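Local coordinates for protein Exo-beta-1,3-glucanase (PDB 4PEY) that hydrolyses laminarin and laminarioligosaccharides as an exo-beta-1,3-glucanase of glycoside hydrolase family 55, releasing glucose and laminaribiose, at residues A[75-80]-A[87-92]; A[273-278]-A[283-288]; A[478-483]-A[520-525]. The protein carries 1 engineered substitution. All blocks are in the same frame, centred on the assembly; numbering follows the deposited sequence.

Interaction 1: residues A[75-80]-A[87-92]; sequences TSIAGL and TTFNGD
T87 packs against the backbone of G79, and this is the tight end of the contact. Its CG2 sits 3.9 Å from G79 CA, and its OG1 3.8 Å from the same CA. G79 has no side chain to hold the two strands apart here. CG2 of T87 is anti to the backbone N while OG1 lies beside it (chi1 -46°), which brings both branches against G79. No hydrogen bond crosses. Further along, the chains diverge and longer side chains span the gap: I77 and F89 approach from opposite directions, and CD1 of the extended I77 meets F89 CE2 at 4.0 Å, at the ring edge near its plane. F59, in an edge-to-face pair with F89, together with I67 and L115, packs round the same side chain. The looser, partly exposed side carries S76, A78, T88 and N90, with the CB of A78 directed away from 87-92. At the corner that follows F89, the amide of N90 hydrogen-bonds N65 and N118, and beyond it D92 touches a bound glucose unit. Inward apolar residues, corner asparagine bonds and parallel neighbours on both strands are characteristic of a parallel beta-helix, here the N-terminal one of the two in this family.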
loop_
_atom_site.group_PDB
_atom_site.type_symbol
_atom_site.label_atom_id
_atom_site.label_comp_id
_atom_site.label_asym_id
_atom_site.label_seq_id
_atom_site.Cartn_x
_atom_site.Cartn_y
_atom_site.Cartn_z
ATOM N N THR A 75 -12.804 6.126 -0.812
ATOM C CA THR A 75 -13.456 6.123 -2.106
ATOM C C THR A 75 -12.517 5.473 -3.118
ATOM O O THR A 75 -11.377 5.907 -3.266
ATOM C CB THR A 75 -13.823 7.558 -2.554
ATOM O OG1 THR A 75 -14.676 8.161 -1.569
ATOM C CG2 THR A 75 -14.548 7.532 -3.870
ATOM N N SER A 76 -12.986 4.417 -3.787
ATOM C CA SER A 76 -12.263 3.856 -4.921
ATOM C C SER A 76 -12.953 4.294 -6.202
ATOM O O SER A 76 -14.177 4.454 -6.233
ATOM C CB SER A 76 -12.205 2.322 -4.858
ATOM O OG SER A 76 -13.503 1.750 -4.864
ATOM N N ILE A 77 -12.172 4.495 -7.258
ATOM C CA ILE A 77 -12.767 4.771 -8.563
ATOM C C ILE A 77 -12.067 3.906 -9.596
ATOM O O ILE A 77 -10.850 3.726 -9.546
ATOM C CB ILE A 77 -12.691 6.280 -8.935
ATOM C CG1 ILE A 77 -13.448 6.554 -10.237
ATOM C CG2 ILE A 77 -11.247 6.774 -9.007
ATOM C CD1 ILE A 77 -13.709 8.028 -10.473
ATOM N N ALA A 78 -12.841 3.325 -10.500
ATOM C CA ALA A 78 -12.264 2.432 -11.495
ATOM C C ALA A 78 -13.131 2.297 -12.732
ATOM O O ALA A 78 -14.347 2.511 -12.692
ATOM C CB ALA A 78 -12.017 1.044 -10.886
ATOM N N GLY A 79 -12.482 1.926 -13.830
ATOM C CA GLY A 79 -13.177 1.538 -15.045
ATOM C C GLY A 79 -13.437 0.041 -15.069
ATOM O O GLY A 79 -12.799 -0.734 -14.348
ATOM N N LEU A 80 -14.376 -0.360 -15.919
ATOM C CA LEU A 80 -14.820 -1.745 -15.992
ATOM C C LEU A 80 -14.517 -2.383 -17.350
ATOM O O LEU A 80 -15.125 -3.381 -17.723
ATOM C CB LEU A 80 -16.321 -1.830 -15.692
ATOM C CG LEU A 80 -16.756 -1.529 -14.253
ATOM C CD1 LEU A 80 -18.275 -1.309 -14.174
ATOM C CD2 LEU A 80 -16.317 -2.650 -13.305
ATOM N N THR A 87 -12.222 2.708 -20.946
ATOM C CA THR A 87 -13.007 3.626 -20.126
ATOM C C THR A 87 -12.256 4.941 -20.018
ATOM O O THR A 87 -11.303 5.053 -19.248
ATOM C CB THR A 87 -13.279 3.057 -18.710
ATOM O OG1 THR A 87 -13.713 1.695 -18.823
ATOM C CG2 THR A 87 -14.367 3.856 -18.013
ATOM N N THR A 88 -12.688 5.928 -20.797
ATOM C CA THR A 88 -11.938 7.165 -20.942
ATOM C C THR A 88 -12.705 8.353 -20.370
ATOM O O THR A 88 -13.885 8.546 -20.669
ATOM C CB THR A 88 -11.602 7.437 -22.426
ATOM O OG1 THR A 88 -10.763 6.388 -22.929
ATOM C CG2 THR A 88 -10.873 8.770 -22.582
ATOM N N PHE A 89 -12.025 9.132 -19.536
ATOM C CA PHE A 89 -12.561 10.393 -19.029
ATOM C C PHE A 89 -11.969 11.548 -19.810
ATOM O O PHE A 89 -10.741 11.700 -19.851
ATOM C CB PHE A 89 -12.217 10.631 -17.548
ATOM C CG PHE A 89 -12.966 9.765 -16.560
ATOM C CD1 PHE A 89 -13.791 8.729 -16.967
ATOM C CD2 PHE A 89 -12.822 10.008 -15.201
ATOM C CE1 PHE A 89 -14.469 7.950 -16.030
ATOM C CE2 PHE A 89 -13.485 9.236 -14.262
ATOM C CZ PHE A 89 -14.309 8.205 -14.676
ATOM N N ASN A 90 -12.819 12.362 -20.423
ATOM C CA ASN A 90 -12.398 13.691 -20.816
ATOM C C ASN A 90 -12.609 14.552 -19.589
ATOM O O ASN A 90 -13.709 15.047 -19.320
ATOM C CB ASN A 90 -13.162 14.171 -22.042
ATOM C CG ASN A 90 -12.780 13.386 -23.268
ATOM O OD1 ASN A 90 -11.589 13.151 -23.509
ATOM N ND2 ASN A 90 -13.770 12.927 -24.019
ATOM N N GLY A 91 -11.543 14.652 -18.804
ATOM C CA GLY A 91 -11.625 15.186 -17.462
ATOM C C GLY A 91 -10.599 14.531 -16.561
ATOM O O GLY A 91 -9.596 14.006 -17.044
ATOM N N ASP A 92 -10.867 14.547 -15.253
ATOM C CA ASP A 92 -9.839 14.295 -14.255
ATOM C C ASP A 92 -10.297 13.348 -13.155
ATOM O O ASP A 92 -11.493 13.250 -12.851
ATOM C CB ASP A 92 -9.393 15.611 -13.600
ATOM C CG ASP A 92 -8.758 16.589 -14.584
ATOM O OD1 ASP A 92 -9.408 16.968 -15.587
ATOM O OD2 ASP A 92 -7.604 17.000 -14.335
#

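Interaction 2: residues A[273-278]-A[283-288]; sequences ETINAA and LHLLFT
The F287 ring is approached obliquely by I275, whose CD1 stands 4.2 Å from F287 CE2. The F287 side chain also touches I298 of strand 298-300, which packs on I275 as well. A second flat group, the imidazole of H284, belongs to a residue whose CB is directed away from the helix, and it meets the ring of F263. Between helix and strand the packing is apolar. I275 and L285 cross at about a right angle, and I275 CG2 lies 3.7 Å from L285 CD1 and 3.9 Å from L285 CD2. With CG2 anti to its backbone N (chi1 -69°), I275 divides its branches: CG2 goes to L285, and the CG1-CD1 arm continues to F287. A278, one turn further along the helix, adds its short CB, which is 4.3 Å from L285 CD2 and 4.2 Å from L283 CD1. The same alanine supplies the polar link, because L283 N donates to A278 O at 2.9 Å. The bond is slightly bent, 152° at the hydrogen, with the donor tilted out of the carbonyl plane. Spanning five residues beside the A278-L283 apolar pair, it ties the turn after the helix to the start of the strand. The segments run obliquely antiparallel, their short axes at 140° and 8.9 Å apart at closest. Helix 272-280 is the connection of a beta-alpha-beta crossover: it follows strand 263-266 and returns the chain to strand 284-287, which lies parallel between 263-266 and 306-309. N276 extends the helix's hold by hydrogen bonds to P297 and E299 flanking I298, so the helix packs on strand 298-300 as well as on 284-287, where the second beta-helix begins.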
loop_
_atom_site.group_PDB
_atom_site.type_symbol
_atom_site.label_atom_id
_atom_site.label_comp_id
_atom_site.label_asym_id
_atom_site.label_seq_id
_atom_site.Cartn_x
_atom_site.Cartn_y
_atom_site.Cartn_z
ATOM N N GLU A 273 -18.016 -17.035 9.875
ATOM C CA GLU A 273 -18.454 -18.404 9.626
ATOM C C GLU A 273 -18.950 -18.575 8.188
ATOM O O GLU A 273 -18.592 -19.539 7.509
ATOM C CB GLU A 273 -19.557 -18.813 10.608
ATOM C CG GLU A 273 -19.938 -20.288 10.527
ATOM C CD GLU A 273 -20.998 -20.678 11.545
ATOM O OE1 GLU A 273 -20.897 -20.232 12.708
ATOM O OE2 GLU A 273 -21.930 -21.434 11.185
ATOM N N THR A 274 -19.772 -17.643 7.719
ATOM C CA THR A 274 -20.305 -17.744 6.361
ATOM C C THR A 274 -19.208 -17.497 5.328
ATOM O O THR A 274 -19.106 -18.217 4.335
ATOM C CB THR A 274 -21.466 -16.761 6.128
ATOM O OG1 THR A 274 -22.548 -17.082 7.012
ATOM C CG2 THR A 274 -21.967 -16.855 4.699
ATOM N N ILE A 275 -18.383 -16.483 5.566
ATOM C CA ILE A 275 -17.269 -16.188 4.674
ATOM C C ILE A 275 -16.352 -17.410 4.548
ATOM O O ILE A 275 -15.937 -17.791 3.441
ATOM C CB ILE A 275 -16.469 -14.967 5.177
ATOM C CG1 ILE A 275 -17.306 -13.691 5.028
ATOM C CG2 ILE A 275 -15.144 -14.836 4.429
ATOM C CD1 ILE A 275 -16.795 -12.525 5.852
ATOM N N ASN A 276 -16.061 -18.045 5.680
ATOM C CA ASN A 276 -15.188 -19.212 5.666
ATOM C C ASN A 276 -15.818 -20.403 4.955
ATOM O O ASN A 276 -15.132 -21.129 4.227
ATOM C CB ASN A 276 -14.786 -19.588 7.092
ATOM C CG ASN A 276 -13.797 -18.598 7.688
ATOM O OD1 ASN A 276 -13.202 -17.786 6.968
ATOM N ND2 ASN A 276 -13.612 -18.658 8.997
ATOM N N ALA A 277 -17.121 -20.591 5.154
ATOM C CA ALA A 277 -17.857 -21.646 4.460
ATOM C C ALA A 277 -17.809 -21.439 2.947
ATOM O O ALA A 277 -17.687 -22.400 2.187
ATOM C CB ALA A 277 -19.299 -21.696 4.943
ATOM N N ALA A 278 -17.900 -20.183 2.516
ATOM C CA ALA A 278 -17.852 -19.863 1.092
ATOM C C ALA A 278 -16.537 -20.328 0.470
ATOM O O ALA A 278 -16.530 -20.954 -0.591
ATOM C CB ALA A 278 -18.046 -18.365 0.870
ATOM N N LEU A 283 -15.827 -20.941 -3.423
ATOM C CA LEU A 283 -16.055 -19.570 -3.887
ATOM C C LEU A 283 -14.890 -18.648 -3.557
ATOM O O LEU A 283 -14.209 -18.819 -2.541
ATOM C CB LEU A 283 -17.336 -18.999 -3.278
ATOM C CG LEU A 283 -18.626 -19.722 -3.675
ATOM C CD1 LEU A 283 -19.794 -19.158 -2.889
ATOM C CD2 LEU A 283 -18.886 -19.622 -5.177
ATOM N N HIS A 284 -14.673 -17.669 -4.426
ATOM C CA HIS A 284 -13.784 -16.561 -4.124
ATOM C C HIS A 284 -14.545 -15.540 -3.285
ATOM O O HIS A 284 -15.729 -15.730 -2.998
ATOM C CB HIS A 284 -13.258 -15.945 -5.418
ATOM C CG HIS A 284 -12.556 -16.931 -6.301
ATOM N ND1 HIS A 284 -11.206 -17.190 -6.196
ATOM C CD2 HIS A 284 -13.021 -17.741 -7.281
ATOM C CE1 HIS A 284 -10.866 -18.104 -7.088
ATOM N NE2 HIS A 284 -11.949 -18.460 -7.755
ATOM N N LEU A 285 -13.863 -14.472 -2.873
ATOM C CA LEU A 285 -14.470 -13.455 -2.013
ATOM C C LEU A 285 -14.412 -12.081 -2.661
ATOM O O LEU A 285 -13.343 -11.632 -3.064
ATOM C CB LEU A 285 -13.765 -13.403 -0.651
ATOM C CG LEU A 285 -13.845 -14.685 0.189
ATOM C CD1 LEU A 285 -12.998 -14.550 1.446
ATOM C CD2 LEU A 285 -15.289 -15.021 0.556
ATOM N N LEU A 286 -15.564 -11.421 -2.757
ATOM C CA LEU A 286 -15.639 -10.027 -3.185
ATOM C C LEU A 286 -16.234 -9.203 -2.058
ATOM O O LEU A 286 -17.433 -9.315 -1.785
ATOM C CB LEU A 286 -16.490 -9.879 -4.454
ATOM C CG LEU A 286 -16.540 -8.466 -5.046
ATOM C CD1 LEU A 286 -15.183 -8.086 -5.629
ATOM C CD2 LEU A 286 -17.638 -8.355 -6.099
ATOM N N PHE A 287 -15.404 -8.397 -1.392
ATOM C CA PHE A 287 -15.883 -7.569 -0.293
ATOM C C PHE A 287 -16.420 -6.248 -0.832
ATOM O O PHE A 287 -15.661 -5.394 -1.298
ATOM C CB PHE A 287 -14.776 -7.304 0.744
ATOM C CG PHE A 287 -14.356 -8.523 1.519
ATOM C CD1 PHE A 287 -13.436 -9.413 0.989
ATOM C CD2 PHE A 287 -14.875 -8.773 2.784
ATOM C CE1 PHE A 287 -13.041 -10.534 1.706
ATOM C CE2 PHE A 287 -14.488 -9.893 3.496
ATOM C CZ PHE A 287 -13.570 -10.770 2.961
ATOM N N THR A 288 -17.732 -6.073 -0.765
ATOM C CA THR A 288 -18.334 -4.811 -1.175
ATOM C C THR A 288 -17.978 -3.751 -0.121
ATOM O O THR A 288 -17.602 -4.098 1.004
ATOM C CB THR A 288 -19.864 -4.953 -1.344
ATOM O OG1 THR A 288 -20.475 -5.278 -0.090
ATOM C CG2 THR A 288 -20.180 -6.048 -2.353
#

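Interaction 3: residues A[478-483]-A[520-525]; sequences AAYKVD and VKFHDL
Y480, whose ring touches F522, has its OH gripped by two groups outside the pair, H489 NE2 and T452 OG1, both by hydrogen bonds. These hold the end of a buried tyrosine and limit how its ring can shift, while CE1 of the ring serves the apolar contact. CE1 of Y480 lies 3.8 Å from F522 CE2 and 4.0 Å from F522 CZ. It meets the F522 ring at its edge, near the plane, whereas F522 comes to the tyrosine ring at a slant. V482 adds a second contact at the edge of that phenylalanine: its CG2 is in the plane of the F522 ring, 3.9 Å from CZ. The CG of Y480 is anti to the backbone N (chi1 -169°), which carries the ring across the gap between the strands. No hydrogen bond joins the two segments. M494, A514 and I540 pack on F522, and M494 also touches Y480, so the aromatic pair belongs to a larger apolar cluster. The side chain of Y480 is about 12 Å from that of the substrate-binding E436. Strand 480-482 runs parallel between 443-445 and 512-513, and strand 520-529 lies between 489-498, parallel, and 555-560, antiparallel; the contact thus bridges two faces of the second beta-helix across its interior.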
loop_
_atom_site.group_PDB
_atom_site.type_symbol
_atom_site.label_atom_id
_atom_site.label_comp_id
_atom_site.label_asym_id
_atom_site.label_seq_id
_atom_site.Cartn_x
_atom_site.Cartn_y
_atom_site.Cartn_z
ATOM N N ALA A 478 15.372 -0.545 15.315
ATOM C CA ALA A 478 15.435 -0.264 13.879
ATOM C C ALA A 478 14.045 -0.240 13.221
ATOM O O ALA A 478 13.148 -1.003 13.594
ATOM C CB ALA A 478 16.318 -1.290 13.174
ATOM N N ALA A 479 13.877 0.636 12.238
ATOM C CA ALA A 479 12.696 0.604 11.376
ATOM C C ALA A 479 12.675 -0.649 10.501
ATOM O O ALA A 479 11.613 -1.107 10.088
ATOM C CB ALA A 479 12.654 1.836 10.513
ATOM N N TYR A 480 13.862 -1.177 10.208
ATOM C CA TYR A 480 14.010 -2.325 9.327
ATOM C C TYR A 480 15.193 -3.142 9.819
ATOM O O TYR A 480 16.342 -2.712 9.714
ATOM C CB TYR A 480 14.204 -1.858 7.888
ATOM C CG TYR A 480 14.123 -2.900 6.789
ATOM C CD1 TYR A 480 15.213 -3.716 6.490
ATOM C CD2 TYR A 480 12.984 -3.006 5.989
ATOM C CE1 TYR A 480 15.155 -4.643 5.449
ATOM C CE2 TYR A 480 12.909 -3.925 4.956
ATOM C CZ TYR A 480 14.004 -4.732 4.676
ATOM O OH TYR A 480 13.938 -5.634 3.634
ATOM N N LYS A 481 14.888 -4.308 10.379
ATOM C CA LYS A 481 15.882 -5.187 10.971
ATOM C C LYS A 481 15.961 -6.509 10.230
ATOM O O LYS A 481 14.958 -7.206 10.089
ATOM C CB LYS A 481 15.558 -5.464 12.440
ATOM C CG LYS A 481 16.499 -6.493 13.068
ATOM C CD LYS A 481 16.039 -6.943 14.429
ATOM C CE LYS A 481 16.986 -7.990 15.016
ATOM N NZ LYS A 481 18.329 -7.443 15.378
ATOM N N VAL A 482 17.159 -6.844 9.762
ATOM C CA VAL A 482 17.451 -8.171 9.241
ATOM C C VAL A 482 18.156 -8.940 10.348
ATOM O O VAL A 482 19.193 -8.491 10.848
ATOM C CB VAL A 482 18.330 -8.101 7.977
ATOM C CG1 VAL A 482 18.628 -9.496 7.432
ATOM C CG2 VAL A 482 17.645 -7.236 6.914
ATOM N N ASP A 483 17.592 -10.079 10.745
ATOM C CA ASP A 483 18.179 -10.866 11.831
ATOM C C ASP A 483 19.634 -11.235 11.550
ATOM O O ASP A 483 20.013 -11.462 10.395
ATOM C CB ASP A 483 17.369 -12.140 12.073
ATOM C CG ASP A 483 16.053 -11.875 12.770
ATOM O OD1 ASP A 483 15.785 -10.704 13.133
ATOM O OD2 ASP A 483 15.298 -12.850 12.966
ATOM N N VAL A 520 24.281 -9.954 2.265
ATOM C CA VAL A 520 23.286 -9.049 2.833
ATOM C C VAL A 520 23.633 -7.637 2.381
ATOM O O VAL A 520 24.594 -7.044 2.857
ATOM C CB VAL A 520 23.245 -9.144 4.379
ATOM C CG1 VAL A 520 22.323 -8.080 4.974
ATOM C CG2 VAL A 520 22.812 -10.540 4.807
ATOM N N LYS A 521 22.857 -7.107 1.440
ATOM C CA LYS A 521 23.238 -5.883 0.744
ATOM C C LYS A 521 22.131 -4.849 0.727
ATOM O O LYS A 521 20.956 -5.193 0.574
ATOM C CB LYS A 521 23.652 -6.203 -0.703
ATOM C CG LYS A 521 24.826 -7.158 -0.797
ATOM C CD LYS A 521 25.373 -7.286 -2.211
ATOM C CE LYS A 521 24.323 -7.730 -3.190
ATOM N NZ LYS A 521 24.955 -7.995 -4.515
ATOM N N PHE A 522 22.513 -3.582 0.874
ATOM C CA PHE A 522 21.561 -2.479 0.736
ATOM C C PHE A 522 22.053 -1.424 -0.234
ATOM O O PHE A 522 23.262 -1.181 -0.362
ATOM C CB PHE A 522 21.261 -1.831 2.097
ATOM C CG PHE A 522 20.491 -2.724 3.017
ATOM C CD1 PHE A 522 21.141 -3.452 3.999
ATOM C CD2 PHE A 522 19.119 -2.871 2.873
ATOM C CE1 PHE A 522 20.432 -4.301 4.834
ATOM C CE2 PHE A 522 18.405 -3.721 3.702
ATOM C CZ PHE A 522 19.059 -4.426 4.691
ATOM N N HIS A 523 21.097 -0.807 -0.912
ATOM C CA HIS A 523 21.384 0.238 -1.875
ATOM C C HIS A 523 20.503 1.432 -1.596
ATOM O O HIS A 523 19.287 1.290 -1.531
ATOM C CB HIS A 523 21.146 -0.260 -3.302
ATOM C CG HIS A 523 21.733 -1.608 -3.570
ATOM N ND1 HIS A 523 23.060 -1.786 -3.901
ATOM C CD2 HIS A 523 21.177 -2.843 -3.551
ATOM C CE1 HIS A 523 23.295 -3.075 -4.074
ATOM N NE2 HIS A 523 22.169 -3.737 -3.875
ATOM N N ASP A 524 21.128 2.597 -1.434
ATOM C CA ASP A 524 20.422 3.868 -1.288
ATOM C C ASP A 524 19.544 3.891 -0.031
ATOM O O ASP A 524 18.311 3.853 -0.101
ATOM C CB ASP A 524 19.584 4.173 -2.544
ATOM C CG ASP A 524 20.412 4.193 -3.820
ATOM O OD1 ASP A 524 21.653 4.154 -3.730
ATOM O OD2 ASP A 524 19.817 4.263 -4.925
ATOM N N LEU A 525 20.210 3.968 1.118
ATOM C CA LEU A 525 19.563 4.120 2.421
ATOM C C LEU A 525 19.597 5.572 2.879
ATOM O O LEU A 525 20.542 6.306 2.574
ATOM C CB LEU A 525 20.265 3.266 3.477
ATOM C CG LEU A 525 20.348 1.760 3.244
ATOM C CD1 LEU A 525 21.089 1.096 4.393
ATOM C CD2 LEU A 525 18.956 1.174 3.079
#

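How the interactions relate
All three contacts are buried and largely apolar. Interaction 1 lies in the first run of beta-helix strands, whereas interactions 2 and 3 lie near the beginning and the end of the second beta-helix, their centres 38 Å apart. Interactions 1 and 3 join strands on different faces across the inside of a beta-helix, in interaction 3 between successive coils, without a hydrogen bond; their centres are on opposite sides of the chain's centre. Interaction 2 instead packs a helix on a strand and has the only hydrogen bond spanning its two segments. Segment 87-92 also carries D92, which touches bound glucose, although the contact itself, like interaction 2, lies away from the annotated sites.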